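Local coordinates for RabGDI protein (Plasmodium falciparum 3D7, PDB 3P1W) that probably acts as a Rab GDP-dissociation inhibitor, holding Rab GTPases in their GDP-bound form during vesicle transport, at residues A[46-55]-A[272-280]; A[65-73]-A[405-413]. One frame throughout, in Å; residues are numbered along the deposited sequence.

Interaction 1. Residues A[46-55]-A[272-280]; sequences ILVLDRNPYY and TFMLNKNVV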
# COMPACT_ATOMS: atom_id res chain seq x y z
N ILE A 46 -21.14 -7.33 -14.51
CA ILE A 46 -21.01 -6.48 -13.33
C ILE A 46 -21.56 -5.08 -13.57
O ILE A 46 -21.65 -4.61 -14.71
CB ILE A 46 -19.52 -6.34 -12.87
CG1 ILE A 46 -18.68 -5.51 -13.86
CG2 ILE A 46 -18.89 -7.71 -12.67
CD1 ILE A 46 -17.21 -5.26 -13.40
N LEU A 47 -21.90 -4.42 -12.46
CA LEU A 47 -22.27 -3.01 -12.44
C LEU A 47 -21.44 -2.39 -11.31
O LEU A 47 -21.39 -2.96 -10.22
CB LEU A 47 -23.74 -2.85 -12.12
CG LEU A 47 -24.30 -1.43 -11.98
CD1 LEU A 47 -24.10 -0.61 -13.26
CD2 LEU A 47 -25.79 -1.45 -11.60
N VAL A 48 -20.84 -1.23 -11.57
CA VAL A 48 -20.03 -0.53 -10.55
C VAL A 48 -20.65 0.83 -10.29
O VAL A 48 -20.84 1.61 -11.25
CB VAL A 48 -18.57 -0.37 -11.03
CG1 VAL A 48 -17.70 0.34 -9.96
CG2 VAL A 48 -17.99 -1.74 -11.39
N LEU A 49 -21.01 1.10 -9.03
CA LEU A 49 -21.72 2.31 -8.62
C LEU A 49 -20.97 3.04 -7.54
O LEU A 49 -20.43 2.40 -6.64
CB LEU A 49 -23.10 1.95 -8.05
CG LEU A 49 -23.97 1.10 -8.97
CD1 LEU A 49 -25.30 0.81 -8.29
CD2 LEU A 49 -24.16 1.81 -10.29
N ASP A 50 -20.98 4.38 -7.60
CA ASP A 50 -20.34 5.20 -6.58
C ASP A 50 -21.20 6.43 -6.31
O ASP A 50 -21.64 7.12 -7.25
CB ASP A 50 -18.94 5.62 -7.07
CG ASP A 50 -18.03 6.16 -5.94
OD1 ASP A 50 -18.51 6.82 -5.00
OD2 ASP A 50 -16.83 5.87 -6.01
N ARG A 51 -21.44 6.70 -5.04
CA ARG A 51 -22.22 7.86 -4.64
C ARG A 51 -21.55 9.20 -4.98
O ARG A 51 -22.22 10.21 -5.12
CB ARG A 51 -22.54 7.80 -3.15
CG ARG A 51 -21.34 8.04 -2.23
CD ARG A 51 -21.73 8.12 -0.76
NE ARG A 51 -22.01 6.81 -0.17
CZ ARG A 51 -21.09 5.97 0.32
NH1 ARG A 51 -19.80 6.26 0.29
NH2 ARG A 51 -21.47 4.82 0.84
N ASN A 52 -20.22 9.20 -5.07
CA ASN A 52 -19.43 10.40 -5.25
C ASN A 52 -19.43 10.87 -6.70
O ASN A 52 -19.67 10.07 -7.61
CB ASN A 52 -17.97 10.14 -4.83
CG ASN A 52 -17.82 9.83 -3.35
OD1 ASN A 52 -18.56 10.35 -2.51
ND2 ASN A 52 -16.83 8.99 -3.01
N PRO A 53 -19.11 12.17 -6.93
CA PRO A 53 -18.95 12.69 -8.29
C PRO A 53 -17.55 12.52 -8.90
O PRO A 53 -17.31 13.00 -10.00
CB PRO A 53 -19.31 14.18 -8.15
CG PRO A 53 -18.96 14.53 -6.75
CD PRO A 53 -19.02 13.24 -5.92
N TYR A 54 -16.66 11.80 -8.21
CA TYR A 54 -15.28 11.55 -8.64
C TYR A 54 -14.98 10.06 -8.36
O TYR A 54 -15.63 9.47 -7.50
CB TYR A 54 -14.31 12.44 -7.84
CG TYR A 54 -14.46 12.27 -6.34
CD1 TYR A 54 -13.81 11.23 -5.67
CD2 TYR A 54 -15.27 13.11 -5.60
CE1 TYR A 54 -13.95 11.05 -4.31
CE2 TYR A 54 -15.42 12.94 -4.23
CZ TYR A 54 -14.76 11.92 -3.59
OH TYR A 54 -14.93 11.74 -2.23
N TYR A 55 -14.01 9.48 -9.05
CA TYR A 55 -13.59 8.09 -8.82
C TYR A 55 -12.60 8.02 -7.65
O TYR A 55 -11.94 9.00 -7.35
CB TYR A 55 -12.85 7.54 -10.03
CG TYR A 55 -13.68 7.31 -11.27
CD1 TYR A 55 -14.79 6.47 -11.24
CD2 TYR A 55 -13.32 7.88 -12.48
CE1 TYR A 55 -15.52 6.24 -12.37
CE2 TYR A 55 -14.06 7.66 -13.63
CZ TYR A 55 -15.16 6.84 -13.56
OH TYR A 55 -15.90 6.61 -14.70
N THR A 272 -20.13 -1.36 -16.81
CA THR A 272 -19.67 0.02 -16.76
C THR A 272 -19.74 0.60 -15.36
O THR A 272 -20.46 0.09 -14.48
CB THR A 272 -20.45 0.98 -17.70
OG1 THR A 272 -19.63 2.13 -17.98
CG2 THR A 272 -21.79 1.43 -17.05
N PHE A 273 -19.00 1.69 -15.20
CA PHE A 273 -18.85 2.37 -13.91
C PHE A 273 -19.83 3.55 -13.94
O PHE A 273 -20.08 4.12 -15.02
CB PHE A 273 -17.43 2.87 -13.73
CG PHE A 273 -16.41 1.80 -13.34
CD1 PHE A 273 -16.47 0.50 -13.84
CD2 PHE A 273 -15.35 2.13 -12.51
CE1 PHE A 273 -15.51 -0.44 -13.50
CE2 PHE A 273 -14.37 1.18 -12.17
CZ PHE A 273 -14.46 -0.10 -12.67
N MET A 274 -20.41 3.87 -12.79
CA MET A 274 -21.34 4.98 -12.70
C MET A 274 -21.10 5.80 -11.46
O MET A 274 -21.18 5.29 -10.34
CB MET A 274 -22.79 4.48 -12.68
CG MET A 274 -23.15 3.58 -13.84
SD MET A 274 -24.95 3.30 -13.91
CE MET A 274 -25.47 4.74 -14.87
N LEU A 275 -20.86 7.09 -11.65
CA LEU A 275 -20.72 8.01 -10.54
C LEU A 275 -22.06 8.63 -10.20
O LEU A 275 -23.03 8.46 -10.93
CB LEU A 275 -19.72 9.12 -10.90
CG LEU A 275 -18.30 8.63 -11.18
CD1 LEU A 275 -17.45 9.77 -11.75
CD2 LEU A 275 -17.66 8.02 -9.92
N ASN A 276 -22.11 9.35 -9.08
CA ASN A 276 -23.32 10.06 -8.64
C ASN A 276 -24.54 9.16 -8.49
O ASN A 276 -25.69 9.61 -8.71
CB ASN A 276 -23.64 11.21 -9.60
CG ASN A 276 -22.51 12.18 -9.73
OD1 ASN A 276 -22.10 12.83 -8.75
ND2 ASN A 276 -21.97 12.30 -10.95
N LYS A 277 -24.31 7.91 -8.10
CA LYS A 277 -25.38 6.92 -7.93
C LYS A 277 -25.57 6.57 -6.47
O LYS A 277 -24.77 5.82 -5.89
CB LYS A 277 -25.06 5.65 -8.72
CG LYS A 277 -25.21 5.80 -10.23
CD LYS A 277 -26.65 6.11 -10.64
CE LYS A 277 -26.82 6.08 -12.14
NZ LYS A 277 -28.00 6.89 -12.54
N ASN A 278 -26.61 7.13 -5.86
CA ASN A 278 -26.82 7.00 -4.42
C ASN A 278 -27.69 5.80 -4.01
O ASN A 278 -28.92 5.84 -4.06
CB ASN A 278 -27.41 8.29 -3.84
CG ASN A 278 -27.28 8.36 -2.32
OD1 ASN A 278 -26.27 7.90 -1.74
ND2 ASN A 278 -28.29 8.92 -1.67
N VAL A 279 -27.01 4.75 -3.59
CA VAL A 279 -27.66 3.56 -3.09
C VAL A 279 -28.29 3.87 -1.74
O VAL A 279 -27.64 4.48 -0.88
CB VAL A 279 -26.64 2.42 -3.00
CG1 VAL A 279 -27.26 1.15 -2.43
CG2 VAL A 279 -26.06 2.16 -4.37
N VAL A 280 -29.55 3.51 -1.57
CA VAL A 280 -30.25 3.75 -0.31
C VAL A 280 -30.72 2.46 0.37
O VAL A 280 -31.26 2.53 1.49
CB VAL A 280 -31.43 4.74 -0.46
CG1 VAL A 280 -30.94 6.05 -1.12
CG2 VAL A 280 -32.62 4.13 -1.23
O HOH W 1 -22.54 12.73 -6.09
O HOH W 2 -24.85 5.81 -1.31
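One face of the Phe-273 ring is covered by Val-48, whose CG1 stands over the ring centre, 3.8 Å from the centroid and 9° off the normal; the edge of the same ring, near its plane, meets Tyr-55 CE1. Val-48 adds its second methyl at the rim, CG2 lying 3.5 Å from Phe-273 CE1. With CG1 anti to the backbone N (chi1 -179°), both methyls are directed at the ring. The Tyr-55 ring has Leu-275 CD1 over the centre of one face, 4.1 Å from its centroid, while Leu-275 CD2 packs 3.5 Å from Tyr-55 CD1. On the other side of the sheet Leu-49 CD2 lies against Met-274 CB.

Between these two layers of side chains the backbones pair as parallel strands. Val-48 N donates to Thr-272 O, Val-48 O accepts from Met-274 N, and Asp-50 N donates to Met-274 O at 2.9 Å. The pairing outlasts the strands: Lys-277 N binds Asp-50 O, and Asn-276 N donates to Asn-52 O. Asp-50 OD1 accepts from Asn-52 N in an Asx turn (2.9 Å), and its OD2 is hydrogen-bonded to Thr-28 OG1. One water bridges Arg-51 O and Asn-276 OD1; another joins Arg-51 NE to Asn-278 OD1 and Val-279 O. Arg-51 NH1 bonds to Ser-311 OG, and the guanidinium makes a cation-pi contact with Tyr-312.

Strand 20-26, helix 30-41 and strand 46-49 form a beta-alpha-beta crossover, consistent with the Rossmann-type family, and 273-274 adds to the far edge of 46-49. Helix 30-41 packs on the Val-48 and Phe-273 side; helix 257-268 touches Phe-273 and Tyr-55.

Interaction 2. Residues A[65-73]-A[405-413]; sequences TNLYNTFKP and IEEKFVKIS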
# COMPACT_ATOMS: atom_id res chain seq x y z
N THR A 65 -7.39 22.58 -6.19
CA THR A 65 -8.72 23.03 -5.80
C THR A 65 -9.36 22.05 -4.83
O THR A 65 -9.90 22.43 -3.80
CB THR A 65 -9.62 23.23 -7.02
OG1 THR A 65 -9.09 24.29 -7.80
CG2 THR A 65 -11.07 23.55 -6.62
N ASN A 66 -9.27 20.77 -5.15
CA ASN A 66 -9.97 19.80 -4.36
C ASN A 66 -9.23 19.49 -3.07
O ASN A 66 -9.87 19.28 -2.07
CB ASN A 66 -10.34 18.58 -5.20
CG ASN A 66 -11.46 18.89 -6.19
OD1 ASN A 66 -12.48 19.49 -5.83
ND2 ASN A 66 -11.25 18.53 -7.43
N LEU A 67 -7.90 19.56 -3.08
CA LEU A 67 -7.12 19.36 -1.86
C LEU A 67 -7.51 20.44 -0.86
O LEU A 67 -7.82 20.17 0.30
CB LEU A 67 -5.62 19.42 -2.18
CG LEU A 67 -4.61 19.12 -1.11
CD1 LEU A 67 -4.73 17.64 -0.68
CD2 LEU A 67 -3.20 19.46 -1.61
N TYR A 68 -7.55 21.69 -1.35
CA TYR A 68 -7.87 22.82 -0.50
C TYR A 68 -9.33 22.81 -0.07
O TYR A 68 -9.64 23.10 1.08
CB TYR A 68 -7.45 24.16 -1.16
CG TYR A 68 -6.04 24.58 -0.78
CD1 TYR A 68 -4.92 23.96 -1.35
CD2 TYR A 68 -5.82 25.55 0.18
CE1 TYR A 68 -3.62 24.29 -0.95
CE2 TYR A 68 -4.53 25.90 0.57
CZ TYR A 68 -3.44 25.27 -0.00
OH TYR A 68 -2.17 25.61 0.38
N ASN A 69 -10.24 22.48 -0.98
CA ASN A 69 -11.66 22.42 -0.63
C ASN A 69 -11.90 21.40 0.46
O ASN A 69 -12.77 21.59 1.34
CB ASN A 69 -12.55 22.10 -1.84
CG ASN A 69 -12.79 23.32 -2.74
OD1 ASN A 69 -12.40 24.45 -2.42
ND2 ASN A 69 -13.43 23.09 -3.89
N THR A 70 -11.15 20.30 0.39
CA THR A 70 -11.32 19.16 1.29
C THR A 70 -10.75 19.41 2.67
O THR A 70 -11.39 19.13 3.65
CB THR A 70 -10.71 17.86 0.68
OG1 THR A 70 -11.40 17.54 -0.54
CG2 THR A 70 -10.78 16.69 1.67
N PHE A 71 -9.54 19.96 2.72
CA PHE A 71 -8.81 20.11 3.97
C PHE A 71 -8.73 21.55 4.50
O PHE A 71 -8.57 21.73 5.69
CB PHE A 71 -7.38 19.67 3.75
CG PHE A 71 -7.20 18.16 3.57
CD1 PHE A 71 -7.05 17.34 4.67
CD2 PHE A 71 -7.17 17.61 2.31
CE1 PHE A 71 -6.86 15.94 4.50
CE2 PHE A 71 -6.98 16.24 2.13
CZ PHE A 71 -6.83 15.41 3.22
N LYS A 72 -8.77 22.53 3.60
CA LYS A 72 -8.58 23.95 3.98
C LYS A 72 -9.60 24.83 3.24
O LYS A 72 -9.25 25.74 2.51
CB LYS A 72 -7.16 24.42 3.68
CG LYS A 72 -6.03 23.68 4.39
CD LYS A 72 -4.68 24.19 3.96
CE LYS A 72 -3.51 23.43 4.60
NZ LYS A 72 -3.58 23.44 6.10
N PRO A 73 -10.89 24.54 3.42
CA PRO A 73 -11.95 25.18 2.69
C PRO A 73 -12.11 26.67 2.96
O PRO A 73 -12.77 27.33 2.18
CB PRO A 73 -13.21 24.43 3.16
CG PRO A 73 -12.88 23.96 4.48
CD PRO A 73 -11.43 23.51 4.32
N ILE A 405 8.38 22.38 6.13
CA ILE A 405 7.09 21.98 5.61
C ILE A 405 6.26 23.22 5.31
O ILE A 405 6.02 24.04 6.20
CB ILE A 405 6.31 21.07 6.61
CG1 ILE A 405 7.11 19.79 6.89
CG2 ILE A 405 4.88 20.78 6.09
CD1 ILE A 405 6.70 19.03 8.18
N GLU A 406 5.80 23.35 4.07
CA GLU A 406 4.99 24.55 3.70
C GLU A 406 3.56 24.46 4.19
O GLU A 406 2.99 25.44 4.69
CB GLU A 406 5.00 24.79 2.20
CG GLU A 406 6.38 25.01 1.64
CD GLU A 406 6.40 25.41 0.17
OE1 GLU A 406 5.34 25.51 -0.47
OE2 GLU A 406 7.52 25.60 -0.34
N GLU A 407 2.96 23.29 3.98
CA GLU A 407 1.57 23.04 4.35
C GLU A 407 1.38 21.58 4.75
O GLU A 407 2.06 20.69 4.23
CB GLU A 407 0.63 23.31 3.18
CG GLU A 407 0.63 24.74 2.62
CD GLU A 407 0.13 25.79 3.58
OE1 GLU A 407 -0.58 25.45 4.56
OE2 GLU A 407 0.40 26.99 3.32
N LYS A 408 0.43 21.35 5.66
CA LYS A 408 0.05 20.02 6.13
C LYS A 408 -1.45 19.80 5.89
O LYS A 408 -2.28 20.68 6.16
CB LYS A 408 0.29 19.88 7.63
CG LYS A 408 1.74 19.75 8.03
CD LYS A 408 1.87 19.83 9.55
CE LYS A 408 3.34 20.06 9.96
NZ LYS A 408 3.46 20.20 11.46
N PHE A 409 -1.78 18.63 5.40
CA PHE A 409 -3.16 18.23 5.20
C PHE A 409 -3.37 16.87 5.94
O PHE A 409 -2.88 15.85 5.48
CB PHE A 409 -3.42 18.07 3.71
CG PHE A 409 -3.03 19.26 2.88
CD1 PHE A 409 -3.98 20.17 2.49
CD2 PHE A 409 -1.70 19.48 2.51
CE1 PHE A 409 -3.65 21.28 1.70
CE2 PHE A 409 -1.35 20.59 1.75
CZ PHE A 409 -2.34 21.50 1.33
N VAL A 410 -4.06 16.90 7.07
CA VAL A 410 -4.16 15.76 7.95
C VAL A 410 -5.52 15.10 7.87
O VAL A 410 -6.55 15.79 7.88
CB VAL A 410 -3.97 16.15 9.41
CG1 VAL A 410 -4.12 14.90 10.29
CG2 VAL A 410 -2.59 16.81 9.62
N LYS A 411 -5.54 13.77 7.77
CA LYS A 411 -6.79 13.00 7.76
C LYS A 411 -6.65 11.79 8.68
O LYS A 411 -5.70 11.00 8.56
CB LYS A 411 -7.17 12.53 6.34
CG LYS A 411 -8.53 11.89 6.25
CD LYS A 411 -8.85 11.59 4.79
CE LYS A 411 -10.22 10.92 4.65
NZ LYS A 411 -10.51 10.72 3.21
N ILE A 412 -7.57 11.69 9.62
CA ILE A 412 -7.64 10.55 10.51
C ILE A 412 -8.87 9.72 10.17
O ILE A 412 -9.99 10.27 10.06
CB ILE A 412 -7.66 10.98 11.98
CG1 ILE A 412 -6.37 11.73 12.34
CG2 ILE A 412 -7.84 9.74 12.90
CD1 ILE A 412 -6.47 12.54 13.68
N SER A 413 -8.68 8.44 9.92
CA SER A 413 -9.76 7.57 9.44
C SER A 413 -9.90 6.33 10.33
O SER A 413 -8.90 5.76 10.81
CB SER A 413 -9.49 7.13 8.00
OG SER A 413 -9.37 8.23 7.11
O HOH W 3 -2.08 27.52 2.18
O HOH W 4 -0.79 23.68 6.81
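Phe-409 leaves its strand with CG anti to the carbonyl carbon (chi1 -52°), which sends its ring toward helix 65-71, and Leu-67, with CG anti to the backbone N, lays its isobutyl group on one face of that ring. Leu-67 CD2 is 3.9 Å from the Phe-409 centroid. The opposite face is crossed by the Lys-72 chain, CE standing 3.6 Å from Phe-409 CE1, so the ring is clamped between an aliphatic branch and a lysine methylene.

Its edge is turned to two further rings. Phe-409 points edge-on at the face of Tyr-68 in an offset edge-to-face pair with planes at 77°, and Tyr-68 CE1 comes to 3.8 Å from Phe-409 CZ. A similar pair forms with Phe-71, where Phe-409 CB also sits over the centre of the Phe-71 ring. The edge of Phe-71 meets Val-410 O, 3.4 Å from CE1.

Polar groups border this aromatic cluster. Lys-72 NZ donates to Lys-408 O at 3.1 Å; the salt bridge from NZ to Glu-407 OE1 is long at 3.9 Å. One water joins Lys-72 NZ, Glu-407 OE1 and Lys-408 N, while a second sits between Tyr-68 OH and Glu-407 OE2, its bond to the carboxylate weak.

The axes of helix 65-71 and strand 407-413 cross at 60°, 9.5 Å apart. The strand pairs antiparallel with 320-333, with a classic beta bulge where Glu-406 and Glu-407 both face Ile-332; Phe-409 also touches Ile-332, and Tyr-68 packs on the loop residues Ile-77, Pro-78 and Tyr-81.

In the fold
The two contacts involve different sheets of the chain, their centres about 25 Å apart and their nearest atoms about 7 Å apart without touching. Interaction 1 joins parallel strands in the sheet that also contains 20-26, whereas interaction 2 sets a helix against strand 405-418 of the large mixed sheet. Their segments alternate along the sequence: 46-55 is soon followed by 65-73, while 272-280 and 405-413 come much later. The short connection between 46-55 and 65-73 leads from a strand of the first sheet to a helix that packs on the second. Glu-58, within that connection, makes a weak, long ion pair with Lys-411 of interaction 2, and Ala-60 touches Tyr-54 of interaction 1.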